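Putative oxidoreductase (Thermus thermophilus, PDB 2ISM) is a putative oxidoreductase that folds as a six-bladed beta-propeller made of four-stranded antiparallel sheets and carries a bound calcium ion. Local coordinates at residues B[34-37]-B[43-46]; B[125-130]-B[148-153]; B[65-70]-B[117-122]. All coordinates share one frame; numbering follows the deposited sequence.

Contact 1 of 3, residues B[34-37]-B[43-46]; sequences WALA and GMLI
L36 and I46 lie side by side and point the same way across the antiparallel hairpin that begins a propeller blade, strand 33-38 running into strand 44-48. They form a non-hydrogen-bonded pair. In both residues the gamma carbon beside the backbone N (CG of L36, chi1 -61°; CG1 of I46) is anti to the carbonyl carbon, and CD2 of L36 leans across to CG1 of I46 at 3.9 Å. The same methyl reaches the thioether of M44, with SD 4.3 Å from L36 CD2, so one branch of the leucine bridges two residues of the partner strand. L36 packs on Y329 and T331, and M44 on Y329, of strand 328-332 in the blade that joins the two chain ends.

The next pair, A37 with L45, projects from the opposite face. Here the two side chains meet at their first carbons, CB of A37 lying 3.8 Å from CB of L45, while the rest of L45 reaches on toward L80 and L82 of the following blade. The hairpin is thus sandwiched between two neighbouring blades.

Two backbone bonds clamp the A37-L45 pair: A37 N donates to L45 O at 3.0 Å, and the return bond from L45 N to A37 O is shorter, 2.7 Å, nearly straight at 164° and in the carbonyl plane. A37 O also receives a CA-H contact, from M44 CA at 3.4 Å.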
loop_
_atom_site.group_PDB
_atom_site.type_symbol
_atom_site.label_atom_id
_atom_site.label_comp_id
_atom_site.label_asym_id
_atom_site.label_seq_id
_atom_site.Cartn_x
_atom_site.Cartn_y
_atom_site.Cartn_z
ATOM N N TRP B 34 -4.720 4.528 22.888
ATOM C CA TRP B 34 -3.289 4.782 22.758
ATOM C C TRP B 34 -2.513 3.860 21.830
ATOM O O TRP B 34 -1.566 4.296 21.171
ATOM C CB TRP B 34 -2.655 4.719 24.149
ATOM C CG TRP B 34 -1.679 5.810 24.439
ATOM C CD1 TRP B 34 -1.951 7.040 24.977
ATOM C CD2 TRP B 34 -0.266 5.771 24.223
ATOM N NE1 TRP B 34 -0.792 7.767 25.108
ATOM C CE2 TRP B 34 0.258 7.012 24.654
ATOM C CE3 TRP B 34 0.612 4.805 23.707
ATOM C CZ2 TRP B 34 1.623 7.315 24.586
ATOM C CZ3 TRP B 34 1.974 5.107 23.640
ATOM C CH2 TRP B 34 2.462 6.351 24.079
ATOM N N ALA B 35 -2.896 2.587 21.803
ATOM C CA ALA B 35 -2.208 1.595 20.982
ATOM C C ALA B 35 -3.143 0.483 20.531
ATOM O O ALA B 35 -4.156 0.208 21.178
ATOM C CB ALA B 35 -1.044 0.996 21.769
ATOM N N LEU B 36 -2.782 -0.153 19.418
ATOM C CA LEU B 36 -3.550 -1.246 18.845
ATOM C C LEU B 36 -2.685 -2.490 18.734
ATOM O O LEU B 36 -1.473 -2.395 18.555
ATOM C CB LEU B 36 -4.036 -0.883 17.436
ATOM C CG LEU B 36 -4.958 0.322 17.284
ATOM C CD1 LEU B 36 -5.240 0.556 15.804
ATOM C CD2 LEU B 36 -6.253 0.076 18.049
ATOM N N ALA B 37 -3.323 -3.651 18.843
ATOM C CA ALA B 37 -2.648 -4.941 18.715
ATOM C C ALA B 37 -3.598 -5.816 17.913
ATOM O O ALA B 37 -4.777 -5.921 18.241
ATOM C CB ALA B 37 -2.392 -5.558 20.086
ATOM N N GLY B 43 -9.243 -10.691 15.839
ATOM C CA GLY B 43 -9.606 -9.737 16.871
ATOM C C GLY B 43 -8.639 -8.567 16.942
ATOM O O GLY B 43 -7.593 -8.569 16.295
ATOM N N MET B 44 -8.982 -7.561 17.736
ATOM C CA MET B 44 -8.134 -6.387 17.874
ATOM C C MET B 44 -8.136 -5.886 19.314
ATOM O O MET B 44 -9.200 -5.668 19.895
ATOM C CB MET B 44 -8.639 -5.284 16.946
ATOM C CG MET B 44 -7.755 -4.061 16.855
ATOM S SD MET B 44 -8.497 -2.816 15.772
ATOM C CE MET B 44 -8.838 -3.808 14.329
ATOM N N LEU B 45 -6.947 -5.714 19.890
ATOM C CA LEU B 45 -6.841 -5.205 21.251
ATOM C C LEU B 45 -6.607 -3.699 21.176
ATOM O O LEU B 45 -5.824 -3.214 20.357
ATOM C CB LEU B 45 -5.691 -5.889 21.998
ATOM C CG LEU B 45 -5.831 -7.399 22.206
ATOM C CD1 LEU B 45 -4.615 -7.935 22.958
ATOM C CD2 LEU B 45 -7.106 -7.690 22.990
ATOM N N ILE B 46 -7.300 -2.963 22.031
ATOM C CA ILE B 46 -7.198 -1.514 22.053
ATOM C C ILE B 46 -6.896 -1.056 23.470
ATOM O O ILE B 46 -7.668 -1.334 24.385
ATOM C CB ILE B 46 -8.531 -0.862 21.634
ATOM C CG1 ILE B 46 -9.026 -1.465 20.319
ATOM C CG2 ILE B 46 -8.352 0.646 21.507
ATOM C CD1 ILE B 46 -10.472 -1.096 19.984
#

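Contact 2 of 3, residues B[125-130]-B[148-153]; sequences DGIPAR and LYVTTG
I127 meets T152 at a seam between two beta-propeller blades, where the end of the outermost strand of one blade, 117-127, faces strand 148-151 of the next and the loop that follows it. The segments share no direct hydrogen bond, and their closest approach is between methyls: CG2 of I127 lies 3.6 Å from CG2 of T152, the two side chains slanting across one another. CD1 of I127 extends from the other branch toward the second strand and stops 4.5 Å from CG1 of V150, a much looser touch.

The rotation of T152 separates its apolar and polar ends. With chi1 at 70°, OG1 sits between the backbone N and the carbonyl carbon, while CG2 stands anti to that carbon and is presented to the isoleucine. The hydroxyl is taken up by hydrogen bonds with L167 O and with N of K170, the residue that begins strand 170-174. I127, V150 and T152 are all buried, and Y95 of strand 92-98 touches both I127 and V150.

The 125-130 segment leaves this tight patch at both ends, G126 before I127 and R130 after it being exposed; R130 is engaged in a salt bridge to E157, and D125 in one to R104. Between the packed methyls and these open ends the contact is looser and relies on solvent. Next to the methyl contact, on the P128 side, a single water spans the gap, donating to P128 O at 3.0 Å and to G153 O at 2.8 Å.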
loop_
_atom_site.group_PDB
_atom_site.type_symbol
_atom_site.label_atom_id
_atom_site.label_comp_id
_atom_site.label_asym_id
_atom_site.label_seq_id
_atom_site.Cartn_x
_atom_site.Cartn_y
_atom_site.Cartn_z
ATOM N N ASP B 125 10.552 -2.529 35.659
ATOM C CA ASP B 125 9.958 -1.587 36.599
ATOM C C ASP B 125 10.899 -0.414 36.877
ATOM O O ASP B 125 12.103 -0.502 36.636
ATOM C CB ASP B 125 9.647 -2.324 37.915
ATOM C CG ASP B 125 8.508 -1.689 38.691
ATOM O OD1 ASP B 125 7.988 -0.647 38.240
ATOM O OD2 ASP B 125 8.131 -2.235 39.755
ATOM N N GLY B 126 10.345 0.692 37.370
ATOM C CA GLY B 126 11.186 1.827 37.715
ATOM C C GLY B 126 11.444 2.902 36.681
ATOM O O GLY B 126 12.337 3.726 36.865
ATOM N N ILE B 127 10.697 2.901 35.585
ATOM C CA ILE B 127 10.888 3.941 34.582
ATOM C C ILE B 127 10.341 5.214 35.228
ATOM O O ILE B 127 9.296 5.188 35.881
ATOM C CB ILE B 127 10.102 3.634 33.293
ATOM C CG1 ILE B 127 10.607 2.324 32.682
ATOM C CG2 ILE B 127 10.262 4.785 32.306
ATOM C CD1 ILE B 127 9.773 1.831 31.514
ATOM N N PRO B 128 11.049 6.342 35.069
ATOM C CA PRO B 128 10.591 7.600 35.665
ATOM C C PRO B 128 9.141 8.008 35.391
ATOM O O PRO B 128 8.605 7.803 34.302
ATOM C CB PRO B 128 11.580 8.625 35.109
ATOM C CG PRO B 128 12.841 7.829 34.975
ATOM C CD PRO B 128 12.345 6.526 34.389
ATOM N N ALA B 129 8.529 8.598 36.411
ATOM C CA ALA B 129 7.173 9.123 36.349
ATOM C C ALA B 129 7.112 10.171 37.454
ATOM O O ALA B 129 7.811 10.051 38.456
ATOM C CB ALA B 129 6.153 8.024 36.609
ATOM N N ARG B 130 6.300 11.205 37.269
ATOM C CA ARG B 130 6.161 12.249 38.282
ATOM C C ARG B 130 4.680 12.532 38.498
ATOM O O ARG B 130 3.853 12.206 37.650
ATOM C CB ARG B 130 6.906 13.520 37.853
ATOM C CG ARG B 130 8.433 13.406 37.948
ATOM C CD ARG B 130 8.867 13.045 39.368
ATOM N NE ARG B 130 10.309 12.846 39.500
ATOM C CZ ARG B 130 10.890 12.280 40.558
ATOM N NH1 ARG B 130 10.151 11.852 41.576
ATOM N NH2 ARG B 130 12.209 12.145 40.605
ATOM N N LEU B 148 12.249 -6.283 22.346
ATOM C CA LEU B 148 11.253 -5.317 22.799
ATOM C C LEU B 148 11.832 -3.912 22.935
ATOM O O LEU B 148 12.742 -3.680 23.728
ATOM C CB LEU B 148 10.673 -5.757 24.147
ATOM C CG LEU B 148 9.696 -4.771 24.802
ATOM C CD1 LEU B 148 8.510 -4.531 23.886
ATOM C CD2 LEU B 148 9.234 -5.324 26.145
ATOM N N TYR B 149 11.294 -2.980 22.156
ATOM C CA TYR B 149 11.739 -1.593 22.190
ATOM C C TYR B 149 10.737 -0.784 23.000
ATOM O O TYR B 149 9.527 -0.942 22.835
ATOM C CB TYR B 149 11.850 -1.041 20.768
ATOM C CG TYR B 149 13.009 -1.621 19.989
ATOM C CD1 TYR B 149 14.137 -0.851 19.711
ATOM C CD2 TYR B 149 12.980 -2.940 19.531
ATOM C CE1 TYR B 149 15.213 -1.380 18.991
ATOM C CE2 TYR B 149 14.049 -3.479 18.810
ATOM C CZ TYR B 149 15.160 -2.691 18.541
ATOM O OH TYR B 149 16.215 -3.201 17.812
ATOM N N VAL B 150 11.255 0.090 23.861
ATOM C CA VAL B 150 10.423 0.906 24.749
ATOM C C VAL B 150 10.842 2.372 24.748
ATOM O O VAL B 150 12.013 2.672 24.966
ATOM C CB VAL B 150 10.551 0.399 26.205
ATOM C CG1 VAL B 150 9.565 1.126 27.110
ATOM C CG2 VAL B 150 10.345 -1.116 26.247
ATOM N N THR B 151 9.900 3.287 24.513
ATOM C CA THR B 151 10.241 4.705 24.542
ATOM C C THR B 151 9.852 5.253 25.912
ATOM O O THR B 151 8.856 4.825 26.495
ATOM C CB THR B 151 9.511 5.526 23.435
ATOM O OG1 THR B 151 8.114 5.628 23.735
ATOM C CG2 THR B 151 9.683 4.866 22.076
ATOM N N THR B 152 10.652 6.178 26.434
ATOM C CA THR B 152 10.373 6.777 27.741
ATOM C C THR B 152 10.605 8.281 27.693
ATOM O O THR B 152 11.431 8.764 26.914
ATOM C CB THR B 152 11.280 6.195 28.847
ATOM O OG1 THR B 152 12.628 6.647 28.652
ATOM C CG2 THR B 152 11.249 4.673 28.819
ATOM N N GLY B 153 9.875 9.017 28.527
ATOM C CA GLY B 153 10.027 10.461 28.569
ATOM C C GLY B 153 10.920 10.838 29.732
ATOM O O GLY B 153 11.203 9.992 30.584
HETATM O O HOH W 1 9.354 8.126 31.408
#

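Contact 3 of 3, residues B[65-70]-B[117-122]; sequences AELSVY and GVLDRV
L67 and L119 touch at a slant, the CD2 methyl of L67 lying 4.2 Å from the branch carbon CG of L119. L67 has its CG anti to the carbonyl carbon (chi1 -61°) and an extended second torsion, a relaxed conformation that carries CD2 from a backbone more than 8 Å away at CA toward the other strand. L119 is less regular: its chi1 of -126° falls away from a staggered position. L110 of strand 104-112 and R96 of strand 92-98 pack against both leucines, though L119 itself remains exposed.

At the other end the approach is closer and needs little side chain. The methyl of A65 meets the carbonyl oxygen of G117, with CB of A65 3.5 Å from G117 O; a backbone hydrogen bond between G117 and the adjoining Y64 ties the strands there. Further along, D120 and R121 both face R109 in a classic beta bulge, and the carboxylate of D120 forms a salt bridge with R109. The outermost strand of one blade and the residues just after it meeting the outermost strand of the next is characteristic of the periphery of a beta-propeller, where successive blades pack together.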
loop_
_atom_site.group_PDB
_atom_site.type_symbol
_atom_site.label_atom_id
_atom_site.label_comp_id
_atom_site.label_asym_id
_atom_site.label_seq_id
_atom_site.Cartn_x
_atom_site.Cartn_y
_atom_site.Cartn_z
ATOM N N ALA B 65 -9.050 -6.744 29.556
ATOM C CA ALA B 65 -8.435 -6.647 30.870
ATOM C C ALA B 65 -8.561 -5.239 31.421
ATOM O O ALA B 65 -8.703 -4.266 30.679
ATOM C CB ALA B 65 -6.966 -7.034 30.790
ATOM N N GLU B 66 -8.530 -5.135 32.740
ATOM C CA GLU B 66 -8.590 -3.837 33.376
ATOM C C GLU B 66 -7.354 -3.768 34.257
ATOM O O GLU B 66 -7.106 -4.671 35.055
ATOM C CB GLU B 66 -9.857 -3.696 34.216
ATOM C CG GLU B 66 -10.137 -2.268 34.645
ATOM C CD GLU B 66 -11.548 -2.079 35.159
ATOM O OE1 GLU B 66 -12.500 -2.425 34.424
ATOM O OE2 GLU B 66 -11.707 -1.580 36.294
ATOM N N LEU B 67 -6.568 -2.710 34.091
ATOM C CA LEU B 67 -5.353 -2.542 34.876
ATOM C C LEU B 67 -5.392 -1.243 35.664
ATOM O O LEU B 67 -5.870 -0.221 35.173
ATOM C CB LEU B 67 -4.126 -2.539 33.959
ATOM C CG LEU B 67 -3.865 -3.792 33.118
ATOM C CD1 LEU B 67 -2.756 -3.518 32.116
ATOM C CD2 LEU B 67 -3.489 -4.949 34.025
ATOM N N SER B 68 -4.899 -1.293 36.896
ATOM C CA SER B 68 -4.842 -0.110 37.736
ATOM C C SER B 68 -3.734 0.763 37.166
ATOM O O SER B 68 -2.619 0.295 36.946
ATOM C CB SER B 68 -4.503 -0.497 39.179
ATOM O OG SER B 68 -4.193 0.649 39.957
ATOM N N VAL B 69 -4.040 2.025 36.903
ATOM C CA VAL B 69 -3.033 2.926 36.368
ATOM C C VAL B 69 -3.207 4.303 36.981
ATOM O O VAL B 69 -4.248 4.605 37.572
ATOM C CB VAL B 69 -3.133 3.063 34.822
ATOM C CG1 VAL B 69 -3.011 1.697 34.156
ATOM C CG2 VAL B 69 -4.442 3.728 34.444
ATOM N N TYR B 70 -2.171 5.121 36.838
ATOM C CA TYR B 70 -2.163 6.490 37.334
ATOM C C TYR B 70 -2.521 7.339 36.130
ATOM O O TYR B 70 -1.655 7.666 35.317
ATOM C CB TYR B 70 -0.759 6.862 37.809
ATOM C CG TYR B 70 -0.642 8.248 38.394
ATOM C CD1 TYR B 70 -1.224 8.556 39.624
ATOM C CD2 TYR B 70 0.084 9.245 37.739
ATOM C CE1 TYR B 70 -1.080 9.817 40.194
ATOM C CE2 TYR B 70 0.235 10.514 38.301
ATOM C CZ TYR B 70 -0.349 10.788 39.531
ATOM O OH TYR B 70 -0.180 12.020 40.115
ATOM N N GLY B 117 -7.391 -11.332 29.482
ATOM C CA GLY B 117 -5.992 -11.399 29.839
ATOM C C GLY B 117 -5.874 -11.084 31.315
ATOM O O GLY B 117 -6.711 -10.366 31.864
ATOM N N VAL B 118 -4.857 -11.637 31.966
ATOM C CA VAL B 118 -4.639 -11.386 33.384
ATOM C C VAL B 118 -3.166 -11.107 33.629
ATOM O O VAL B 118 -2.296 -11.740 33.031
ATOM C CB VAL B 118 -5.083 -12.588 34.269
ATOM C CG1 VAL B 118 -6.596 -12.753 34.201
ATOM C CG2 VAL B 118 -4.394 -13.864 33.819
ATOM N N LEU B 119 -2.900 -10.151 34.513
ATOM C CA LEU B 119 -1.538 -9.770 34.846
ATOM C C LEU B 119 -0.677 -10.994 35.126
ATOM O O LEU B 119 -1.042 -11.853 35.927
ATOM C CB LEU B 119 -1.528 -8.860 36.075
ATOM C CG LEU B 119 -0.814 -7.508 35.968
ATOM C CD1 LEU B 119 -0.690 -6.912 37.362
ATOM C CD2 LEU B 119 0.562 -7.671 35.343
ATOM N N ASP B 120 0.463 -11.074 34.450
ATOM C CA ASP B 120 1.385 -12.180 34.651
ATOM C C ASP B 120 2.509 -11.685 35.551
ATOM O O ASP B 120 2.710 -12.203 36.650
ATOM C CB ASP B 120 1.944 -12.660 33.308
ATOM C CG ASP B 120 3.023 -13.714 33.470
ATOM O OD1 ASP B 120 2.785 -14.704 34.194
ATOM O OD2 ASP B 120 4.108 -13.554 32.870
ATOM N N ARG B 121 3.236 -10.673 35.090
ATOM C CA ARG B 121 4.322 -10.112 35.883
ATOM C C ARG B 121 4.879 -8.823 35.282
ATOM O O ARG B 121 4.605 -8.491 34.126
ATOM C CB ARG B 121 5.459 -11.127 36.028
ATOM C CG ARG B 121 6.366 -11.247 34.813
ATOM C CD ARG B 121 7.632 -12.001 35.180
ATOM N NE ARG B 121 8.795 -11.523 34.439
ATOM C CZ ARG B 121 9.175 -11.989 33.255
ATOM N NH1 ARG B 121 8.485 -12.956 32.669
ATOM N NH2 ARG B 121 10.244 -11.486 32.659
ATOM N N VAL B 122 5.659 -8.100 36.078
ATOM C CA VAL B 122 6.286 -6.872 35.620
ATOM C C VAL B 122 7.535 -7.293 34.852
ATOM O O VAL B 122 8.301 -8.139 35.316
ATOM C CB VAL B 122 6.683 -5.968 36.807
ATOM C CG1 VAL B 122 7.354 -4.703 36.299
ATOM C CG2 VAL B 122 5.447 -5.618 37.621
#

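From the N terminus, contact 1 comes first and closes the short turn between the first two strands of one blade. After that blade's remaining strands, contact 3 links the end of its outermost strand, 60-66, to the start of strand 117-127, closing a loop that contains most of the following blade. Contact 2 opens at the far end of the same strand and joins it to strand 148-151 of a third blade. The three are therefore in series, neither nesting nor crossing. Contacts 2 and 3 also touch, R130 O packing on Y70 CE2, whereas contact 1 lies apart, its centre 15 Å from that of contact 3. Together they tie three successive blades.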